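Local coordinates for Cgl0159-like domain-containing protein (Corynebacterium glutamicum, PDB 3FOK), which is of unknown function but adopts a TIM-barrel fold and belongs to the Cgl0159-like family, in a fold class shared by many metabolic enzymes, at residues D96-A100 and L101-D105; Y132-S135 and S136-R140; L270-G273 and R274-Y278. All coordinates share one frame; numbering follows the deposited sequence.

Interactions 1 and 2 are helix-end contacts on the outer layer of the barrel, their centres about 17 and 16 Å from the chain centre; interaction 3, at about 9 Å, lies at the end of a barrel strand. Interactions 1 and 3 are buried, interaction 2 only partly, with exposed residues. Along the chain, interaction 1 closes helix 92-100 before strand 108-112 and interaction 2 starts helix 134-140 after it. A long, weak ion pair between Asp96 and Arg140 joins them, and both reach the second subunit; interaction 3 touches no other chain. Interaction 1 combines helix-ending backbone bonds with leucine methyl packing, interaction 2 adds polar capping and a bridging water, and interaction 3 pairs one carbonyl acceptor with valine-leucine packing.

Interaction 1 (D96-A100 and L101-D105); sequences DDLAA and LGLLD
Helix 92-100 ends where Leu103 N reaches back to Leu98 O (3.0 Å, 167° at the hydrogen) and Gly102 N reaches back to Ala99 O (2.9 Å), with Gly102 at positive phi turning the chain off the helix axis. The second bond is the more bent, at 144°, and its donor stands above the carbonyl plane, away from the lone pairs. One residue earlier, Leu101 N still makes an ordinary helical bond to Asp97 O. Beyond the turn the chain doubles back, bringing Leu104 against Leu98 and Ala99. Its two methyls divide the work: CD1 presses against Leu98 CB at 3.4 Å, whereas CD2 lies beside the backbone of Ala99 and 3.9 Å from Ala99 CB. With Leu98 CG anti to the carbonyl carbon (chi1 -71°), its CD2 methyl meets Leu103 CD1 at 3.9 Å, the two side chains crossing at about a right angle. This packing continues outward, since Leu103 rests on Ala77 and Leu104 on Leu80, both from helix 69-81. The carboxylate of Asp97 turns elsewhere, to a salt bridge with Arg18 of helix 8-20. The paired backward bonds, the glycine in left-handed conformation and the apolar Leu98-Leu103 contact across the turn make this a Schellman motif, here ending an outer helix of the TIM barrel ahead of strand 108-112.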
loop_
_atom_site.group_PDB
_atom_site.type_symbol
_atom_site.label_atom_id
_atom_site.label_comp_id
_atom_site.label_asym_id
_atom_site.label_seq_id
_atom_site.Cartn_x
_atom_site.Cartn_y
_atom_site.Cartn_z
ATOM N N ASP A 96 -23.005 -16.884 11.503
ATOM C CA ASP A 96 -23.502 -16.329 12.756
ATOM C C ASP A 96 -24.975 -16.687 12.961
ATOM O O ASP A 96 -25.352 -17.127 14.048
ATOM C CB ASP A 96 -23.313 -14.806 12.810
ATOM C CG ASP A 96 -21.841 -14.394 12.849
ATOM O OD1 ASP A 96 -21.012 -15.157 13.394
ATOM O OD2 ASP A 96 -21.510 -13.298 12.347
ATOM N N ASP A 97 -25.810 -16.516 11.936
ATOM C CA ASP A 97 -27.219 -16.862 12.092
ATOM C C ASP A 97 -27.337 -18.324 12.512
ATOM O O ASP A 97 -27.897 -18.626 13.564
ATOM C CB ASP A 97 -28.001 -16.630 10.796
ATOM C CG ASP A 97 -28.180 -15.155 10.479
ATOM O OD1 ASP A 97 -28.219 -14.341 11.427
ATOM O OD2 ASP A 97 -28.298 -14.810 9.280
ATOM N N LEU A 98 -26.796 -19.226 11.698
ATOM C CA LEU A 98 -26.844 -20.649 12.009
ATOM C C LEU A 98 -26.305 -20.928 13.411
ATOM O O LEU A 98 -26.812 -21.801 14.113
ATOM C CB LEU A 98 -26.041 -21.449 10.982
ATOM C CG LEU A 98 -26.604 -21.571 9.563
ATOM C CD1 LEU A 98 -25.584 -22.253 8.657
ATOM C CD2 LEU A 98 -27.907 -22.360 9.595
ATOM N N ALA A 99 -25.284 -20.185 13.823
ATOM C CA ALA A 99 -24.711 -20.381 15.147
ATOM C C ALA A 99 -25.685 -19.885 16.206
ATOM O O ALA A 99 -25.910 -20.543 17.222
ATOM C CB ALA A 99 -23.381 -19.638 15.262
ATOM N N ALA A 100 -26.268 -18.718 15.957
ATOM C CA ALA A 100 -27.223 -18.123 16.882
ATOM C C ALA A 100 -28.429 -19.045 17.052
ATOM O O ALA A 100 -28.951 -19.193 18.154
ATOM C CB ALA A 100 -27.666 -16.763 16.367
ATOM N N LEU A 101 -28.861 -19.661 15.954
ATOM C CA LEU A 101 -29.994 -20.586 15.975
ATOM C C LEU A 101 -29.627 -21.889 16.677
ATOM O O LEU A 101 -30.488 -22.731 16.918
ATOM C CB LEU A 101 -30.458 -20.921 14.553
ATOM C CG LEU A 101 -31.312 -19.976 13.702
ATOM C CD1 LEU A 101 -31.733 -18.754 14.493
ATOM C CD2 LEU A 101 -30.524 -19.586 12.465
ATOM N N GLY A 102 -28.344 -22.055 16.982
ATOM C CA GLY A 102 -27.886 -23.258 17.654
ATOM C C GLY A 102 -27.866 -24.515 16.798
ATOM O O GLY A 102 -28.044 -25.613 17.311
ATOM N N LEU A 103 -27.630 -24.367 15.499
ATOM C CA LEU A 103 -27.605 -25.511 14.589
ATOM C C LEU A 103 -26.200 -25.995 14.217
ATOM O O LEU A 103 -26.048 -26.809 13.307
ATOM C CB LEU A 103 -28.351 -25.161 13.299
ATOM C CG LEU A 103 -29.733 -24.521 13.446
ATOM C CD1 LEU A 103 -30.259 -24.143 12.071
ATOM C CD2 LEU A 103 -30.679 -25.484 14.141
ATOM N N LEU A 104 -25.178 -25.516 14.919
ATOM C CA LEU A 104 -23.809 -25.899 14.590
ATOM C C LEU A 104 -23.043 -26.757 15.599
ATOM O O LEU A 104 -21.812 -26.721 15.628
ATOM C CB LEU A 104 -22.992 -24.639 14.266
ATOM C CG LEU A 104 -23.107 -24.056 12.849
ATOM C CD1 LEU A 104 -24.521 -24.175 12.323
ATOM C CD2 LEU A 104 -22.657 -22.602 12.870
ATOM N N ASP A 105 -23.754 -27.527 16.419
ATOM C CA ASP A 105 -23.091 -28.397 17.386
ATOM C C ASP A 105 -22.609 -29.645 16.664
ATOM O O ASP A 105 -23.361 -30.248 15.901
ATOM C CB ASP A 105 -24.047 -28.820 18.504
ATOM C CG ASP A 105 -24.430 -27.675 19.413
ATOM O OD1 ASP A 105 -23.521 -26.963 19.885
ATOM O OD2 ASP A 105 -25.641 -27.498 19.667
#

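Interaction 2 (Y132-S135 and S136-R140)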
loop_
_atom_site.group_PDB
_atom_site.type_symbol
_atom_site.label_atom_id
_atom_site.label_comp_id
_atom_site.label_asym_id
_atom_site.label_seq_id
_atom_site.Cartn_x
_atom_site.Cartn_y
_atom_site.Cartn_z
ATOM N N TYR A 132 -14.197 -13.598 6.146
ATOM C CA TYR A 132 -13.448 -14.148 7.266
ATOM C C TYR A 132 -11.950 -13.991 7.050
ATOM O O TYR A 132 -11.469 -14.017 5.916
ATOM C CB TYR A 132 -13.729 -15.650 7.413
ATOM C CG TYR A 132 -14.917 -16.032 8.262
ATOM C CD1 TYR A 132 -14.909 -15.828 9.641
ATOM C CD2 TYR A 132 -16.037 -16.641 7.691
ATOM C CE1 TYR A 132 -15.986 -16.226 10.435
ATOM C CE2 TYR A 132 -17.115 -17.043 8.470
ATOM C CZ TYR A 132 -17.084 -16.833 9.841
ATOM O OH TYR A 132 -18.147 -17.237 10.613
ATOM N N ASN A 133 -11.217 -13.814 8.141
ATOM C CA ASN A 133 -9.763 -13.767 8.077
ATOM C C ASN A 133 -9.343 -14.752 9.162
ATOM O O ASN A 133 -10.146 -15.092 10.037
ATOM C CB ASN A 133 -9.187 -12.357 8.321
ATOM C CG ASN A 133 -9.663 -11.720 9.608
ATOM O OD1 ASN A 133 -10.089 -12.395 10.543
ATOM N ND2 ASN A 133 -9.573 -10.398 9.666
ATOM N N VAL A 134 -8.109 -15.237 9.098
ATOM C CA VAL A 134 -7.648 -16.211 10.071
ATOM C C VAL A 134 -7.861 -15.783 11.520
ATOM O O VAL A 134 -8.282 -16.582 12.359
ATOM C CB VAL A 134 -6.164 -16.546 9.838
ATOM C CG1 VAL A 134 -5.651 -17.455 10.948
ATOM C CG2 VAL A 134 -6.005 -17.225 8.487
ATOM N N SER A 135 -7.571 -14.522 11.808
ATOM C CA SER A 135 -7.734 -14.002 13.157
ATOM C C SER A 135 -9.119 -14.282 13.739
ATOM O O SER A 135 -9.240 -14.842 14.829
ATOM C CB SER A 135 -7.475 -12.495 13.168
ATOM O OG SER A 135 -7.929 -11.910 14.381
ATOM N N SER A 136 -10.164 -13.894 13.014
ATOM C CA SER A 136 -11.527 -14.093 13.494
ATOM C C SER A 136 -11.945 -15.560 13.511
ATOM O O SER A 136 -12.765 -15.964 14.333
ATOM C CB SER A 136 -12.519 -13.297 12.642
ATOM O OG SER A 136 -12.683 -13.884 11.363
HETATM N N MSE A 137 -11.390 -16.357 12.605
HETATM C CA MSE A 137 -11.734 -17.769 12.557
HETATM C C MSE A 137 -11.137 -18.482 13.765
HETATM O O MSE A 137 -11.809 -19.278 14.422
HETATM C CB MSE A 137 -11.226 -18.392 11.262
HETATM C CG MSE A 137 -11.855 -17.790 10.022
HETATM SE SE MSE A 137 -11.549 -18.832 8.419
HETATM C CE MSE A 137 -13.249 -19.669 8.323
ATOM N N VAL A 138 -9.874 -18.192 14.058
ATOM C CA VAL A 138 -9.218 -18.797 15.204
ATOM C C VAL A 138 -9.971 -18.413 16.476
ATOM O O VAL A 138 -10.260 -19.261 17.316
ATOM C CB VAL A 138 -7.750 -18.331 15.319
ATOM C CG1 VAL A 138 -7.172 -18.747 16.665
ATOM C CG2 VAL A 138 -6.931 -18.928 14.193
ATOM N N ASP A 139 -10.288 -17.130 16.605
ATOM C CA ASP A 139 -11.006 -16.628 17.772
ATOM C C ASP A 139 -12.396 -17.233 17.938
ATOM O O ASP A 139 -12.811 -17.573 19.044
ATOM C CB ASP A 139 -11.149 -15.110 17.689
ATOM C CG ASP A 139 -12.097 -14.559 18.744
ATOM O OD1 ASP A 139 -11.740 -14.589 19.944
ATOM O OD2 ASP A 139 -13.204 -14.108 18.374
ATOM N N ARG A 140 -13.109 -17.368 16.829
ATOM C CA ARG A 140 -14.469 -17.892 16.842
ATOM C C ARG A 140 -14.531 -19.410 16.932
ATOM O O ARG A 140 -15.509 -19.974 17.429
ATOM C CB ARG A 140 -15.200 -17.442 15.583
ATOM C CG ARG A 140 -16.654 -17.148 15.793
ATOM C CD ARG A 140 -16.836 -15.861 16.557
ATOM N NE ARG A 140 -18.027 -15.164 16.088
ATOM C CZ ARG A 140 -18.306 -13.893 16.355
ATOM N NH1 ARG A 140 -17.476 -13.167 17.099
ATOM N NH2 ARG A 140 -19.409 -13.344 15.855
HETATM O O HOH W 1 -18.451 -15.879 13.003
#
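The Tyr132 ring is overlapped on one face by the methyl CE of Met137, a selenomethionine, which sits 4.0 Å above the ring plane and is offset toward the rim. The contact forms at the N-terminus of helix 134-140, within the beta-alpha-beta unit of the TIM barrel that runs from strand 108-112 through this helix to strand 144-151. The selenium lies obliquely, 39° off the ring normal and 5.1 Å from the Tyr132 centroid, a Met-aromatic contact, while Met137 CG comes 3.6 Å from Tyr132 CD1. A bend at chi3 folds the end of the Met137 chain back over the ring. At the edge of the same ring, in its plane, stands Ser136 OG. Asn133 is the N-cap: OD1 accepts from Ser136 N at 2.9 Å along a nearly straight path (166°), satisfying an amide of the first turn, which has no preceding turn of helix to bond to. Its chi1 of 54° puts CG between the backbone N and the carbonyl carbon, from where the amide oxygen can turn back to the helix start. Ser136 OG is 3.1 Å from both Asn133 O and Asn133 OD1, and also makes a weak hydrogen bond to Asn214 O of the second subunit. Asn133 O also accepts from Met137 N. Farther round the first turn, Val134 CG1 and Val138 CG2 pack at 3.8 Å. Arg140 forms a salt bridge with Asp215 of the second subunit, and its side chain packs on Val25, Ala26 and Phe29 of helix 23-30. One water lies 2.8 Å from Tyr132 OH, and this water accepts a weak bond from Arg140 NE.

Interaction 3 (L270-G273 and R274-Y278); sequences LTVG and RTLLY
Leu276 folds back over Val272, so the turn after strand 267-272 packs against the strand's own last residue. From its CB, 4.0 Å from Gly273 O, the chain leaves with CG anti to the carbonyl carbon (chi1 -55°). CG then meets Val272 CG1 at 3.4 Å, and the methyl CD1 reaches Val272 CB at 3.4 Å, leaving the two side chains crossed at about a right angle. Leu276 also touches Phe45 of the neighbouring strand 44-48, while Val272 rests on Trp258 of helix 252-261, so the pair belongs to the apolar layer between the barrel strands and the helices around them. On the valine, CG1 lies anti to the backbone N (chi1 176°), which turns it toward the turn; besides Leu276 it has Thr275 CB 4.1 Å away. The backbone is held at one atom, Gly273 O, which receives a nearly straight bond from Leu277 N (3.1 Å, 176°) and a weak, bent one from Leu276 N. Leu277 packs on Val47 of strand 44-48. Arg274 turns the other way, bent at chi2 and chi3, but its NH2 comes up against Gly273 N, donor against donor, so the modelled guanidinium position is doubtful. The barrel of eight parallel strands closes where strand 267-272, next to 240-243, pairs with strand 44-48, and the turn leaves from the C-terminal ends of the strands, the side on which TIM barrels usually carry their active sites. The chemistry is thus divided: polar bonding across the turn converges on Gly273 O, with one straight and one weak amide bond, while the Val272-Leu276 contact is purely apolar and relies on close packing beside Trp258.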
loop_
_atom_site.group_PDB
_atom_site.type_symbol
_atom_site.label_atom_id
_atom_site.label_comp_id
_atom_site.label_asym_id
_atom_site.label_seq_id
_atom_site.Cartn_x
_atom_site.Cartn_y
_atom_site.Cartn_z
ATOM N N LEU A 270 -17.056 -34.168 -0.389
ATOM C CA LEU A 270 -17.786 -33.139 -1.124
ATOM C C LEU A 270 -17.972 -31.822 -0.366
ATOM O O LEU A 270 -18.026 -31.794 0.866
ATOM C CB LEU A 270 -19.178 -33.668 -1.489
ATOM C CG LEU A 270 -19.506 -34.342 -2.824
ATOM C CD1 LEU A 270 -18.350 -35.165 -3.335
ATOM C CD2 LEU A 270 -20.749 -35.201 -2.628
ATOM N N THR A 271 -18.074 -30.739 -1.129
ATOM C CA THR A 271 -18.331 -29.399 -0.608
ATOM C C THR A 271 -19.205 -28.796 -1.700
ATOM O O THR A 271 -18.747 -28.010 -2.534
ATOM C CB THR A 271 -17.046 -28.559 -0.442
ATOM O OG1 THR A 271 -16.206 -29.154 0.556
ATOM C CG2 THR A 271 -17.396 -27.143 0.002
ATOM N N VAL A 272 -20.471 -29.202 -1.685
ATOM C CA VAL A 272 -21.456 -28.787 -2.672
ATOM C C VAL A 272 -22.512 -27.841 -2.114
ATOM O O VAL A 272 -22.901 -27.947 -0.952
ATOM C CB VAL A 272 -22.152 -30.032 -3.262
ATOM C CG1 VAL A 272 -23.248 -29.622 -4.228
ATOM C CG2 VAL A 272 -21.124 -30.909 -3.956
ATOM N N GLY A 273 -22.986 -26.929 -2.959
ATOM C CA GLY A 273 -23.991 -25.981 -2.525
ATOM C C GLY A 273 -25.206 -25.871 -3.430
ATOM O O GLY A 273 -26.243 -26.483 -3.168
ATOM N N ARG A 274 -25.074 -25.085 -4.496
ATOM C CA ARG A 274 -26.155 -24.847 -5.450
ATOM C C ARG A 274 -27.041 -26.064 -5.756
ATOM O O ARG A 274 -28.265 -25.969 -5.725
ATOM C CB ARG A 274 -25.581 -24.307 -6.769
ATOM C CG ARG A 274 -24.557 -23.163 -6.636
ATOM C CD ARG A 274 -23.113 -23.657 -6.827
ATOM N NE ARG A 274 -22.623 -24.470 -5.710
ATOM C CZ ARG A 274 -21.464 -25.116 -5.705
ATOM N NH1 ARG A 274 -20.668 -25.061 -6.751
ATOM N NH2 ARG A 274 -21.098 -25.809 -4.646
ATOM N N THR A 275 -26.423 -27.206 -6.050
ATOM C CA THR A 275 -27.164 -28.419 -6.395
ATOM C C THR A 275 -27.946 -29.117 -5.280
ATOM O O THR A 275 -29.050 -29.614 -5.513
ATOM C CB THR A 275 -26.222 -29.448 -7.063
ATOM O OG1 THR A 275 -26.026 -29.087 -8.435
ATOM C CG2 THR A 275 -26.797 -30.853 -6.985
ATOM N N LEU A 276 -27.384 -29.148 -4.075
ATOM C CA LEU A 276 -28.026 -29.808 -2.945
ATOM C C LEU A 276 -29.136 -28.963 -2.319
ATOM O O LEU A 276 -30.149 -29.494 -1.862
ATOM C CB LEU A 276 -26.964 -30.181 -1.908
ATOM C CG LEU A 276 -25.843 -31.043 -2.502
ATOM C CD1 LEU A 276 -24.762 -31.270 -1.462
ATOM C CD2 LEU A 276 -26.407 -32.368 -3.001
ATOM N N LEU A 277 -28.927 -27.650 -2.278
ATOM C CA LEU A 277 -29.930 -26.717 -1.767
ATOM C C LEU A 277 -30.526 -26.249 -3.084
ATOM O O LEU A 277 -29.791 -26.087 -4.052
ATOM C CB LEU A 277 -29.270 -25.525 -1.079
ATOM C CG LEU A 277 -28.226 -25.744 0.015
ATOM C CD1 LEU A 277 -27.455 -24.452 0.231
ATOM C CD2 LEU A 277 -28.897 -26.202 1.301
ATOM N N TYR A 278 -31.832 -26.035 -3.151
ATOM C CA TYR A 278 -32.436 -25.594 -4.411
ATOM C C TYR A 278 -32.253 -26.643 -5.509
ATOM O O TYR A 278 -31.711 -26.343 -6.575
ATOM C CB TYR A 278 -31.793 -24.293 -4.903
ATOM C CG TYR A 278 -31.692 -23.215 -3.863
ATOM C CD1 TYR A 278 -32.810 -22.474 -3.482
ATOM C CD2 TYR A 278 -30.477 -22.952 -3.234
ATOM C CE1 TYR A 278 -32.718 -21.498 -2.496
ATOM C CE2 TYR A 278 -30.376 -21.987 -2.247
ATOM C CZ TYR A 278 -31.498 -21.264 -1.882
ATOM O OH TYR A 278 -31.397 -20.318 -0.889
#